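Local coordinates for penicillin-binding protein 2B (Streptococcus pneumoniae, PDB 2WAD) that binds penicillin and is thought to act as a transpeptidase, forming peptide cross-links between adjacent glycan strands of the peptidoglycan wall during elongation, at residues A[71-82]-A[215-226]; A[402-413]-A[444-452]. All blocks are in the same frame, centred on the assembly; numbering follows the deposited sequence.

Contact 1: A[71-82]-A[215-226]; sequences LVENTLKQVVSF and ISISTSWDRKIL. Unlike the reference sequence in segment 215-226: Ile225 (reference Val).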
# COMPACT_ATOMS: atom_id res chain seq x y z
N LEU A 71 -7.67 -5.84 13.46
CA LEU A 71 -6.39 -6.17 12.86
C LEU A 71 -5.22 -5.64 13.66
O LEU A 71 -4.08 -6.05 13.44
CB LEU A 71 -6.34 -5.64 11.43
CG LEU A 71 -7.48 -6.12 10.54
CD1 LEU A 71 -7.25 -5.55 9.13
CD2 LEU A 71 -7.51 -7.67 10.52
N VAL A 72 -5.49 -4.70 14.56
CA VAL A 72 -4.46 -4.13 15.42
C VAL A 72 -4.96 -4.00 16.85
O VAL A 72 -6.08 -4.38 17.18
CB VAL A 72 -4.06 -2.71 14.99
CG1 VAL A 72 -3.45 -2.73 13.60
CG2 VAL A 72 -5.26 -1.79 15.10
N GLU A 73 -4.11 -3.44 17.71
CA GLU A 73 -4.35 -3.47 19.14
C GLU A 73 -3.66 -2.27 19.76
O GLU A 73 -2.49 -2.02 19.47
CB GLU A 73 -3.73 -4.73 19.73
CG GLU A 73 -4.07 -4.98 21.18
CD GLU A 73 -5.25 -5.93 21.29
OE1 GLU A 73 -6.20 -5.75 20.49
OE2 GLU A 73 -5.21 -6.85 22.14
N ASN A 74 -4.38 -1.55 20.61
CA ASN A 74 -3.77 -0.53 21.45
C ASN A 74 -3.58 -1.11 22.85
O ASN A 74 -4.55 -1.39 23.55
CB ASN A 74 -4.67 0.70 21.53
CG ASN A 74 -4.56 1.58 20.30
OD1 ASN A 74 -3.54 1.59 19.63
ND2 ASN A 74 -5.61 2.34 20.02
N THR A 75 -2.33 -1.31 23.24
CA THR A 75 -2.08 -2.02 24.49
C THR A 75 -1.62 -1.04 25.56
O THR A 75 -0.92 -0.07 25.28
CB THR A 75 -1.19 -3.27 24.26
OG1 THR A 75 -0.72 -3.79 25.52
CG2 THR A 75 -0.02 -2.99 23.33
N LEU A 76 -2.08 -1.26 26.79
CA LEU A 76 -1.88 -0.31 27.88
C LEU A 76 -0.65 -0.72 28.71
O LEU A 76 -0.54 -1.89 29.09
CB LEU A 76 -3.13 -0.29 28.77
CG LEU A 76 -3.94 1.01 28.97
CD1 LEU A 76 -5.43 0.72 29.11
CD2 LEU A 76 -3.45 1.87 30.14
N LYS A 77 0.26 0.21 28.96
CA LYS A 77 1.42 -0.04 29.83
C LYS A 77 1.50 0.96 30.98
O LYS A 77 0.78 1.95 31.02
CB LYS A 77 2.72 -0.03 29.02
CG LYS A 77 2.90 1.23 28.19
CD LYS A 77 4.07 1.16 27.22
CE LYS A 77 4.18 2.45 26.41
NZ LYS A 77 5.09 2.33 25.22
N GLN A 78 2.38 0.68 31.94
CA GLN A 78 2.68 1.64 33.00
C GLN A 78 4.04 2.28 32.75
O GLN A 78 4.97 1.60 32.34
CB GLN A 78 2.64 0.97 34.37
CG GLN A 78 1.29 0.35 34.69
CD GLN A 78 0.73 0.90 35.97
OE1 GLN A 78 0.28 2.05 36.03
NE2 GLN A 78 0.76 0.08 37.03
N VAL A 79 4.15 3.58 33.02
CA VAL A 79 5.27 4.38 32.53
C VAL A 79 5.64 5.47 33.54
O VAL A 79 4.77 5.95 34.27
CB VAL A 79 4.91 5.01 31.16
CG1 VAL A 79 5.55 6.36 30.96
CG2 VAL A 79 5.28 4.07 30.00
N VAL A 80 6.91 5.84 33.62
CA VAL A 80 7.29 7.05 34.34
C VAL A 80 7.05 8.28 33.46
O VAL A 80 7.60 8.35 32.36
CB VAL A 80 8.75 7.05 34.83
CG1 VAL A 80 9.08 8.37 35.52
CG2 VAL A 80 8.97 5.89 35.79
N SER A 81 6.23 9.21 33.95
CA SER A 81 5.90 10.43 33.21
C SER A 81 6.53 11.63 33.89
O SER A 81 6.64 11.64 35.12
CB SER A 81 4.38 10.66 33.17
OG SER A 81 3.79 9.95 32.11
N PHE A 82 6.93 12.62 33.10
CA PHE A 82 7.44 13.89 33.64
C PHE A 82 6.65 15.07 33.10
O PHE A 82 6.53 15.24 31.89
CB PHE A 82 8.91 14.08 33.31
CG PHE A 82 9.50 15.35 33.86
CD1 PHE A 82 9.49 15.60 35.22
CD2 PHE A 82 10.07 16.30 33.02
CE1 PHE A 82 10.04 16.76 35.74
CE2 PHE A 82 10.62 17.47 33.53
CZ PHE A 82 10.60 17.70 34.90
N ILE A 215 7.24 14.36 38.59
CA ILE A 215 7.32 12.92 38.31
C ILE A 215 6.14 12.14 38.85
O ILE A 215 5.69 12.34 39.98
CB ILE A 215 8.64 12.30 38.80
CG1 ILE A 215 9.80 12.80 37.93
CG2 ILE A 215 8.55 10.77 38.74
CD1 ILE A 215 9.84 12.12 36.57
N SER A 216 5.62 11.22 38.04
CA SER A 216 4.52 10.39 38.48
C SER A 216 4.48 9.13 37.62
O SER A 216 5.11 9.07 36.56
CB SER A 216 3.19 11.15 38.38
OG SER A 216 2.64 11.04 37.08
N ILE A 217 3.78 8.11 38.09
CA ILE A 217 3.50 6.94 37.26
C ILE A 217 2.18 7.19 36.55
O ILE A 217 1.25 7.73 37.14
CB ILE A 217 3.39 5.65 38.12
CG1 ILE A 217 4.74 5.30 38.78
CG2 ILE A 217 2.88 4.48 37.29
CD1 ILE A 217 5.80 4.82 37.81
N SER A 218 2.10 6.84 35.27
CA SER A 218 0.83 6.77 34.56
C SER A 218 0.92 5.72 33.45
O SER A 218 1.92 5.01 33.33
CB SER A 218 0.41 8.14 34.02
OG SER A 218 1.23 8.55 32.94
N THR A 219 -0.13 5.63 32.65
CA THR A 219 -0.24 4.59 31.64
C THR A 219 -0.14 5.19 30.24
O THR A 219 -0.70 6.25 30.01
CB THR A 219 -1.61 3.89 31.73
OG1 THR A 219 -2.59 4.72 31.09
CG2 THR A 219 -2.01 3.65 33.19
N SER A 220 0.56 4.51 29.34
CA SER A 220 0.69 4.92 27.93
C SER A 220 0.15 3.84 26.96
O SER A 220 -0.73 3.07 27.35
CB SER A 220 2.16 5.23 27.65
OG SER A 220 2.34 5.82 26.37
N TRP A 221 0.64 3.80 25.72
CA TRP A 221 0.30 2.73 24.76
C TRP A 221 1.46 2.22 23.90
O TRP A 221 2.36 2.97 23.51
CB TRP A 221 -0.76 3.16 23.73
CG TRP A 221 -1.97 3.76 24.28
CD1 TRP A 221 -3.05 3.12 24.81
CD2 TRP A 221 -2.27 5.16 24.34
NE1 TRP A 221 -3.99 4.03 25.22
CE2 TRP A 221 -3.53 5.29 24.94
CE3 TRP A 221 -1.57 6.31 23.95
CZ2 TRP A 221 -4.12 6.54 25.17
CZ3 TRP A 221 -2.15 7.55 24.18
CH2 TRP A 221 -3.42 7.66 24.79
N ASP A 222 1.40 0.94 23.59
CA ASP A 222 2.09 0.42 22.42
C ASP A 222 1.00 0.12 21.39
O ASP A 222 -0.16 -0.13 21.74
CB ASP A 222 2.90 -0.83 22.75
CG ASP A 222 4.06 -0.53 23.70
OD1 ASP A 222 4.95 0.27 23.31
OD2 ASP A 222 4.09 -1.08 24.82
N ARG A 223 1.36 0.20 20.12
CA ARG A 223 0.46 -0.20 19.07
C ARG A 223 0.96 -1.54 18.58
O ARG A 223 2.12 -1.66 18.17
CB ARG A 223 0.54 0.83 17.95
CG ARG A 223 -0.15 0.45 16.65
CD ARG A 223 -1.66 0.62 16.77
NE ARG A 223 -2.26 0.97 15.50
CZ ARG A 223 -3.43 1.60 15.39
NH1 ARG A 223 -4.09 1.95 16.48
NH2 ARG A 223 -3.92 1.91 14.21
N LYS A 224 0.11 -2.57 18.63
CA LYS A 224 0.49 -3.84 18.02
C LYS A 224 -0.38 -4.34 16.84
O LYS A 224 -1.58 -4.10 16.81
CB LYS A 224 0.79 -4.91 19.07
CG LYS A 224 -0.37 -5.79 19.48
CD LYS A 224 0.18 -7.00 20.22
CE LYS A 224 -0.59 -7.24 21.51
NZ LYS A 224 -2.00 -7.63 21.20
N ILE A 225 0.27 -4.97 15.87
CA ILE A 225 -0.37 -5.58 14.71
C ILE A 225 -0.62 -7.05 15.02
O ILE A 225 0.32 -7.79 15.31
CB ILE A 225 0.54 -5.50 13.47
CG1 ILE A 225 0.98 -4.05 13.25
CG2 ILE A 225 -0.19 -6.00 12.25
CD1 ILE A 225 2.41 -3.86 12.80
N LEU A 226 -1.88 -7.48 15.00
CA LEU A 226 -2.20 -8.87 15.30
C LEU A 226 -1.75 -9.80 14.17
O LEU A 226 -1.63 -9.37 13.03
CB LEU A 226 -3.70 -9.05 15.55
CG LEU A 226 -4.35 -8.10 16.56
CD1 LEU A 226 -5.85 -8.30 16.58
CD2 LEU A 226 -3.78 -8.33 17.95
O HOH W 1 -3.43 -7.86 11.42
O HOH W 2 4.08 13.57 35.43

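Contact 2: A[402-413]-A[444-452]; sequences LSGNQTLTDQPI and SNAYVVQTA. Unlike the reference sequence in segment 402-413: Pro412 (reference Ser). Unlike the reference sequence in segment 444-452: Ala446 (reference Thr), Val448 (reference Met).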
# COMPACT_ATOMS: atom_id res chain seq x y z
N LEU A 402 -10.41 0.23 -36.94
CA LEU A 402 -11.32 -0.91 -36.94
C LEU A 402 -12.73 -0.35 -36.85
O LEU A 402 -12.96 0.62 -36.13
CB LEU A 402 -11.10 -1.79 -35.71
CG LEU A 402 -9.85 -2.66 -35.67
CD1 LEU A 402 -9.87 -3.39 -34.34
CD2 LEU A 402 -9.88 -3.65 -36.83
N SER A 403 -13.66 -0.99 -37.54
CA SER A 403 -15.05 -0.57 -37.44
C SER A 403 -15.98 -1.67 -36.92
O SER A 403 -16.22 -2.66 -37.60
CB SER A 403 -15.54 -0.02 -38.79
OG SER A 403 -16.86 0.50 -38.60
N GLY A 404 -16.52 -1.49 -35.72
CA GLY A 404 -17.34 -2.56 -35.15
C GLY A 404 -16.62 -3.90 -35.13
O GLY A 404 -15.41 -3.96 -34.92
N ASN A 405 -17.37 -4.97 -35.33
CA ASN A 405 -16.88 -6.33 -35.18
C ASN A 405 -16.26 -6.78 -36.49
O ASN A 405 -16.69 -7.79 -37.07
CB ASN A 405 -18.01 -7.27 -34.75
CG ASN A 405 -17.52 -8.68 -34.41
OD1 ASN A 405 -16.34 -8.89 -34.09
ND2 ASN A 405 -18.43 -9.65 -34.47
N GLN A 406 -15.24 -6.03 -36.91
CA GLN A 406 -14.61 -6.16 -38.22
C GLN A 406 -13.82 -7.45 -38.46
O GLN A 406 -13.12 -7.94 -37.55
CB GLN A 406 -13.72 -4.94 -38.50
CG GLN A 406 -13.06 -4.90 -39.88
CD GLN A 406 -12.33 -3.58 -40.14
OE1 GLN A 406 -12.69 -2.54 -39.59
NE2 GLN A 406 -11.31 -3.62 -40.99
N THR A 407 -13.93 -7.98 -39.68
CA THR A 407 -13.23 -9.20 -40.08
C THR A 407 -11.86 -8.90 -40.66
O THR A 407 -11.70 -8.01 -41.47
CB THR A 407 -14.02 -10.02 -41.13
OG1 THR A 407 -15.21 -10.55 -40.52
CG2 THR A 407 -13.16 -11.19 -41.66
N LEU A 408 -10.86 -9.64 -40.21
CA LEU A 408 -9.53 -9.53 -40.77
C LEU A 408 -9.11 -10.96 -41.11
O LEU A 408 -9.79 -11.92 -40.73
CB LEU A 408 -8.55 -8.91 -39.76
CG LEU A 408 -8.70 -7.46 -39.27
CD1 LEU A 408 -7.59 -7.06 -38.27
CD2 LEU A 408 -8.69 -6.48 -40.41
N THR A 409 -8.01 -11.11 -41.82
CA THR A 409 -7.48 -12.44 -42.09
C THR A 409 -6.46 -12.78 -41.00
O THR A 409 -5.48 -12.06 -40.78
CB THR A 409 -6.79 -12.49 -43.47
OG1 THR A 409 -7.72 -12.07 -44.47
CG2 THR A 409 -6.27 -13.89 -43.80
N ASP A 410 -6.71 -13.89 -40.33
CA ASP A 410 -5.70 -14.49 -39.48
C ASP A 410 -4.71 -15.20 -40.40
O ASP A 410 -5.08 -16.12 -41.13
CB ASP A 410 -6.35 -15.49 -38.52
CG ASP A 410 -5.43 -15.90 -37.40
OD1 ASP A 410 -4.33 -16.44 -37.66
OD2 ASP A 410 -5.80 -15.65 -36.23
N GLN A 411 -3.46 -14.73 -40.37
CA GLN A 411 -2.35 -15.24 -41.18
C GLN A 411 -1.07 -14.92 -40.42
O GLN A 411 -1.08 -14.03 -39.54
CB GLN A 411 -2.33 -14.53 -42.54
CG GLN A 411 -2.35 -13.00 -42.38
CD GLN A 411 -2.59 -12.25 -43.67
OE1 GLN A 411 -2.06 -12.63 -44.71
NE2 GLN A 411 -3.40 -11.19 -43.61
N PRO A 412 0.03 -15.62 -40.72
CA PRO A 412 1.29 -15.22 -40.10
C PRO A 412 1.59 -13.79 -40.55
O PRO A 412 1.22 -13.42 -41.65
CB PRO A 412 2.33 -16.18 -40.68
CG PRO A 412 1.55 -17.28 -41.40
CD PRO A 412 0.17 -16.74 -41.67
N ILE A 413 2.25 -13.00 -39.71
CA ILE A 413 2.50 -11.62 -40.04
C ILE A 413 3.98 -11.54 -40.32
O ILE A 413 4.78 -11.89 -39.47
CB ILE A 413 2.20 -10.67 -38.86
CG1 ILE A 413 0.74 -10.78 -38.40
CG2 ILE A 413 2.70 -9.26 -39.15
CD1 ILE A 413 -0.30 -10.74 -39.49
N SER A 444 -6.08 -14.57 -31.05
CA SER A 444 -5.34 -14.35 -32.28
C SER A 444 -4.31 -13.23 -32.14
O SER A 444 -4.68 -12.09 -31.84
CB SER A 444 -6.32 -13.98 -33.40
OG SER A 444 -5.62 -13.44 -34.50
N ASN A 445 -3.04 -13.55 -32.38
CA ASN A 445 -2.06 -12.48 -32.54
C ASN A 445 -2.20 -11.72 -33.87
O ASN A 445 -1.88 -10.53 -33.93
CB ASN A 445 -0.62 -13.00 -32.41
CG ASN A 445 -0.20 -13.29 -30.97
OD1 ASN A 445 -0.77 -12.77 -30.00
ND2 ASN A 445 0.84 -14.10 -30.83
N ALA A 446 -2.66 -12.38 -34.94
CA ALA A 446 -2.77 -11.73 -36.25
C ALA A 446 -3.69 -10.52 -36.18
O ALA A 446 -3.44 -9.50 -36.84
CB ALA A 446 -3.27 -12.68 -37.32
N TYR A 447 -4.77 -10.65 -35.43
CA TYR A 447 -5.78 -9.58 -35.38
C TYR A 447 -5.21 -8.30 -34.73
O TYR A 447 -5.45 -7.18 -35.23
CB TYR A 447 -7.04 -10.04 -34.64
CG TYR A 447 -8.26 -9.17 -34.87
CD1 TYR A 447 -9.13 -9.43 -35.92
CD2 TYR A 447 -8.54 -8.07 -34.06
CE1 TYR A 447 -10.24 -8.64 -36.16
CE2 TYR A 447 -9.64 -7.26 -34.29
CZ TYR A 447 -10.48 -7.56 -35.34
OH TYR A 447 -11.58 -6.78 -35.61
N VAL A 448 -4.45 -8.46 -33.63
CA VAL A 448 -3.98 -7.33 -32.85
C VAL A 448 -2.71 -6.71 -33.43
O VAL A 448 -2.46 -5.54 -33.22
CB VAL A 448 -3.74 -7.66 -31.35
CG1 VAL A 448 -5.07 -7.83 -30.60
CG2 VAL A 448 -2.82 -8.86 -31.17
N VAL A 449 -1.90 -7.52 -34.11
CA VAL A 449 -0.72 -7.02 -34.80
C VAL A 449 -1.12 -6.19 -36.04
O VAL A 449 -0.57 -5.12 -36.29
CB VAL A 449 0.24 -8.17 -35.17
CG1 VAL A 449 1.32 -7.67 -36.10
CG2 VAL A 449 0.91 -8.73 -33.91
N GLN A 450 -2.09 -6.67 -36.80
CA GLN A 450 -2.67 -5.88 -37.89
C GLN A 450 -3.35 -4.61 -37.38
O GLN A 450 -3.16 -3.55 -37.94
CB GLN A 450 -3.65 -6.72 -38.72
CG GLN A 450 -2.95 -7.70 -39.65
CD GLN A 450 -3.92 -8.61 -40.41
OE1 GLN A 450 -4.12 -8.44 -41.61
NE2 GLN A 450 -4.49 -9.60 -39.71
N THR A 451 -4.10 -4.69 -36.29
CA THR A 451 -4.62 -3.50 -35.64
C THR A 451 -3.56 -2.48 -35.26
O THR A 451 -3.72 -1.30 -35.59
CB THR A 451 -5.46 -3.81 -34.38
OG1 THR A 451 -6.58 -4.63 -34.74
CG2 THR A 451 -5.98 -2.53 -33.75
N ALA A 452 -2.50 -2.91 -34.57
CA ALA A 452 -1.39 -1.99 -34.22
C ALA A 452 -0.72 -1.36 -35.45
O ALA A 452 -0.47 -0.15 -35.47
CB ALA A 452 -0.32 -2.69 -33.36
O HOH W 3 -6.44 -8.94 -42.85

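Contact 1: A[71-82]-A[215-226]
Strands 72-82 and 215-225 pair antiparallel in an unbroken ladder running from Val72 with Ile225 to Phe82 with Ile215, twisted enough that their N-to-C directions make an angle of 135°. This long ribbon forms part of a three-stranded sheet in the N-terminal, dimerisation-type region, where strand 72-83 is central and strand 189-191 flanks its other edge. Backbone bonds fasten the hydrogen-bonded pairs, as where Ser81 N reaches Ser216 O at 2.8 Å.

One face of the Arg223 guanidinium is met by a methyl of beta-branched Val72, with CG2 3.9 Å above its plane. Bends at chi2 (77°) and chi3 turn the arginine chain, and its NH1 donates in the guanidinium plane to Asn74 OD1 at 3.2 Å. The planar group is held further by a salt bridge to Glu269, while the asparagine's ND2 donates to Arg60 O.

On the face bearing Thr75, Lys77 reaches diagonally across to Asp222. Beyond CG its chain is fully extended, which carries NZ to 2.8 Å from Asp222 OD1, forming a salt bridge in which the oxygen is met from above the carboxylate plane. A long flexible amine suits a partner two residues from its own ladder mate, Ser220.

Toward the other end the face bearing Val80 and Phe82 turns apolar. Ile215 CD1 meets Phe82 CD1 at 3.7 Å, and Ile217 CD1 meets Val80 CG2 at 3.9 Å; Val80 and Ile217 both also pack on helix 199-208. On the opposite face small hydroxyls meet diagonally: Ser81 OG and Ser218 OG share a hydrogen bond of 3.0 Å.

Contact 2: A[402-413]-A[444-452]
The ring of Tyr447 carries Leu408 on one face, with CD1 3.6 Å above the plane and shifted toward the rim in a CH-pi contact, while Gln406 O lies at its edge. That carbonyl accepts from Tyr447 OH at 2.7 Å, so the aromatic side chain combines an apolar face with a hydroxyl that satisfies a loop carbonyl. Leu402 CD1 approaches the ring obliquely, 3.9 Å from Tyr447 CE2.

The other flat group, the amide of Gln450, holds Thr409 directly and through a water. Its NE2 donates to Thr409 O at 2.9 Å, and the water joins Gln450 OE1 to Thr409 N. NE2 also donates, in the amide plane, to Ala446 O, a turn earlier in its own helix, which helps fix the amide's rotation. Glutamine suits this place because one group both donates and accepts.

Alanine lets the chain come close: Ala446 CB sits 3.4 Å from Gln411 O. Beside it, Ile413 CG2 meets Val449 CG1 at 3.7 Å.

Ser444 is the N-cap of helix 445-455, accepting from Tyr447 N through OG, which in turn donates to Asp410 OD2 at 2.8 Å; Tyr425 OH is a further partner of that carboxylate oxygen. The neighbouring Asn445 OD1 accepts a hydrogen bond from Lys389 NZ, an arrangement consistent with the SxN motif (Ser443 to Asn445) beside the SxxK motif (Ser386 and Lys389) of a penicillin-binding transpeptidase.

Overall arrangement
The two contacts stand at opposite sides of the chain's centre, their centres about 65 Å apart, and share no secondary-structure element. Contact 1 joins two strands of the elongated N-terminal region, is only partly buried, and lies away from the annotated sites; contact 2 is buried within the transpeptidase domain and fastens a loop and short strand onto a helix near the active-site serine. Their chemistry follows. The ribbon depends on repeated backbone bonds, with ion pairs and an apolar end where a helix covers it. In 402-413 with 444-452, side chains supply every direct hydrogen-bond donor, reaching backbone carbonyls or a carboxylate, and apolar packing fills in between.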